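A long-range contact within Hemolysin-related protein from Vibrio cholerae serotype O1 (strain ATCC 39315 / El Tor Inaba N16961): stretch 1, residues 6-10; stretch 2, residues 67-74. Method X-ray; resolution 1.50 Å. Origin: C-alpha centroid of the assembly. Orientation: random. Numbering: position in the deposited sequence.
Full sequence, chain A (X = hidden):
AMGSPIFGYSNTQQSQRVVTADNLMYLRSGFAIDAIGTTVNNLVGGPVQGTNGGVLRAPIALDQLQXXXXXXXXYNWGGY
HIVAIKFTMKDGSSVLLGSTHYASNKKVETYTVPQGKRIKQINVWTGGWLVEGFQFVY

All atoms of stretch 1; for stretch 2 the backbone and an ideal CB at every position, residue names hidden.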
# COMPACT_ATOMS: atom_id res chain seq x y z
N ILE A 6 4.89 -10.58 -0.03
CA ILE A 6 4.13 -9.80 0.93
C ILE A 6 5.05 -8.68 1.42
O ILE A 6 6.05 -8.94 2.09
CB ILE A 6 3.63 -10.65 2.10
CG1 ILE A 6 2.70 -11.76 1.59
CG2 ILE A 6 2.91 -9.78 3.13
CD1 ILE A 6 2.26 -12.75 2.66
N PHE A 7 4.74 -7.45 1.04
CA PHE A 7 5.49 -6.29 1.52
C PHE A 7 5.03 -5.93 2.92
O PHE A 7 3.84 -5.98 3.24
CB PHE A 7 5.28 -5.10 0.58
CG PHE A 7 5.50 -5.43 -0.87
CD1 PHE A 7 6.76 -5.74 -1.34
CD2 PHE A 7 4.44 -5.42 -1.76
CE1 PHE A 7 6.96 -6.05 -2.67
CE2 PHE A 7 4.63 -5.72 -3.09
CZ PHE A 7 5.90 -6.04 -3.55
N GLY A 8 5.98 -5.57 3.77
CA GLY A 8 5.65 -5.23 5.14
C GLY A 8 5.51 -6.48 5.97
O GLY A 8 6.38 -7.35 5.96
N TYR A 9 4.40 -6.57 6.70
CA TYR A 9 4.19 -7.61 7.70
C TYR A 9 2.78 -8.16 7.54
O TYR A 9 1.89 -7.49 7.02
CB TYR A 9 4.41 -7.06 9.11
CG TYR A 9 5.59 -6.11 9.19
CD1 TYR A 9 6.88 -6.59 9.38
CD2 TYR A 9 5.42 -4.74 9.04
CE1 TYR A 9 7.96 -5.74 9.43
CE2 TYR A 9 6.50 -3.88 9.10
CZ TYR A 9 7.77 -4.38 9.29
OH TYR A 9 8.85 -3.53 9.35
N SER A 10 2.58 -9.40 8.01
CA SER A 10 1.33 -10.11 7.78
C SER A 10 0.80 -10.77 9.05
O SER A 10 0.12 -11.80 8.98
CB SER A 10 1.50 -11.16 6.68
OG SER A 10 2.49 -12.11 7.04
N UNK A 67 6.95 -0.47 -10.89
CA UNK A 67 7.58 -1.03 -9.71
C UNK A 67 7.13 -0.29 -8.46
O UNK A 67 6.60 0.83 -8.53
CB UNK A 67 9.10 -0.98 -9.84
N UNK A 68 7.35 -0.93 -7.31
CA UNK A 68 7.10 -0.31 -6.02
C UNK A 68 8.36 -0.40 -5.18
O UNK A 68 9.15 -1.34 -5.30
CB UNK A 68 5.92 -0.97 -5.31
N UNK A 69 8.54 0.61 -4.33
CA UNK A 69 9.58 0.64 -3.31
C UNK A 69 8.85 0.89 -2.00
O UNK A 69 8.33 1.99 -1.79
CB UNK A 69 10.64 1.70 -3.59
N UNK A 70 8.77 -0.13 -1.15
CA UNK A 70 7.92 -0.11 0.04
C UNK A 70 8.82 0.02 1.25
O UNK A 70 9.70 -0.82 1.48
CB UNK A 70 7.05 -1.36 0.13
N UNK A 71 8.60 1.07 2.04
CA UNK A 71 9.33 1.28 3.28
C UNK A 71 8.42 0.91 4.45
O UNK A 71 7.31 1.44 4.58
CB UNK A 71 9.82 2.73 3.40
N UNK A 72 8.90 0.01 5.30
CA UNK A 72 8.18 -0.42 6.49
C UNK A 72 9.09 -0.25 7.69
O UNK A 72 10.31 -0.19 7.56
CB UNK A 72 7.70 -1.87 6.36
N UNK A 73 8.49 -0.15 8.87
CA UNK A 73 9.31 -0.06 10.07
C UNK A 73 8.48 0.12 11.32
O UNK A 73 7.26 -0.02 11.31
CB UNK A 73 10.31 1.10 9.94
N UNK A 74 9.19 0.44 12.40
CA UNK A 74 8.59 0.67 13.71
C UNK A 74 8.12 2.12 13.76
O UNK A 74 8.89 3.04 14.03
CB UNK A 74 9.58 0.37 14.84

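Stretch 2 is an extended strand, and at positions 68, 70 and 72, every second residue, CA-to-CB points toward stretch 1; the pattern does not carry on to 74. Position 67 has nothing of stretch 1 within 5.5 Å of its ideal CB; many residues would serve. It is Ser67, which stays out of reach.

At position 68 the ideal CB lies 5.4 Å from CZ of Phe7, the tip of the aromatic ring. The neighbour is purely hydrocarbon, and the gap leaves room for about one more carbon, so a small or medium apolar side chain is favoured: valine, isoleucine, perhaps leucine. The deposited residue is Val68, in the m rotamer. Its CG2 reaches to 3.9 Å from Phe7 CZ, and branching at CB, common in strands, suits the extended backbone.

Position 69 points away, and stretch 1 offers it nothing, so a polar or charged residue is as acceptable as any. It is Glu69, whose side chain stays clear of stretch 1.

Position 70 lies across from Phe7, with the two CA atoms 6.8 Å apart. Its ideal CB is already 4.2 Å from Phe7 CB, which favours a compact apolar residue such as alanine, valine or isoleucine. Val70, in the t rotamer, places CG2 over one face of the Phe7 ring, 4.0 Å from Phe7 CG. Together with the valine two residues earlier, it gives the ring an apolar surface to pack on.

Position 71 is out of reach, and the contact does not choose its residue; it is Thr71, a beta-branched type at home in strands.

Position 72 is the tightest. Its ideal CB is 4.1 Å from CA of Gly8 and 3.6 Å from CE2 of Tyr9, so glycine, alanine, serine or perhaps cysteine would be the natural candidates. Ser72 uses the m rotamer, bringing its OG to 3.4 Å from Gly8 CA. An ideal CB on Gly8 would sit 3.5 Å from Ser72 OG, close but not a clash; what calls for glycine there is its own backbone, phi 82° and psi -130°, where a CB would be jammed against the carbonyl O of Phe7. Ser72 CB also packs 3.6 Å from Tyr9 OH.

At position 73 the backbone is almost fully stretched, with phi 177° and psi -169°, a conformation most accessible to glycine. Gly73 presents its backbone N at the edge of the Tyr9 ring, 3.4 Å from Tyr9 OH, but the poor angle rules out a hydrogen bond.

Position 74 points away and is unconstrained by stretch 1. Leu74 makes no contact there.

Stretch 2 (67-74) SVEVTSGL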
# COMPACT_ATOMS: atom_id res chain seq x y z
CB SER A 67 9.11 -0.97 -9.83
OG SER A 67 9.55 0.38 -9.86
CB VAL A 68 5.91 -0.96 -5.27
CG1 VAL A 68 4.61 -0.70 -6.01
CG2 VAL A 68 6.14 -2.47 -5.09
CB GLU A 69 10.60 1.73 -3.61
CG GLU A 69 11.80 1.79 -2.70
CD GLU A 69 12.78 2.87 -3.12
OE1 GLU A 69 12.60 4.03 -2.70
OE2 GLU A 69 13.70 2.57 -3.90
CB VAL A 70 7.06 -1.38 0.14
CG1 VAL A 70 6.17 -1.33 1.38
CG2 VAL A 70 6.22 -1.55 -1.12
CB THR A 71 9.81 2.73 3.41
OG1 THR A 71 10.60 3.06 2.26
CG2 THR A 71 10.65 2.91 4.67
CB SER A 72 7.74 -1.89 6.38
OG SER A 72 7.04 -2.14 5.17
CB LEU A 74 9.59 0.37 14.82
CG LEU A 74 9.10 0.59 16.25
CD1 LEU A 74 7.88 -0.27 16.55
CD2 LEU A 74 10.21 0.29 17.24
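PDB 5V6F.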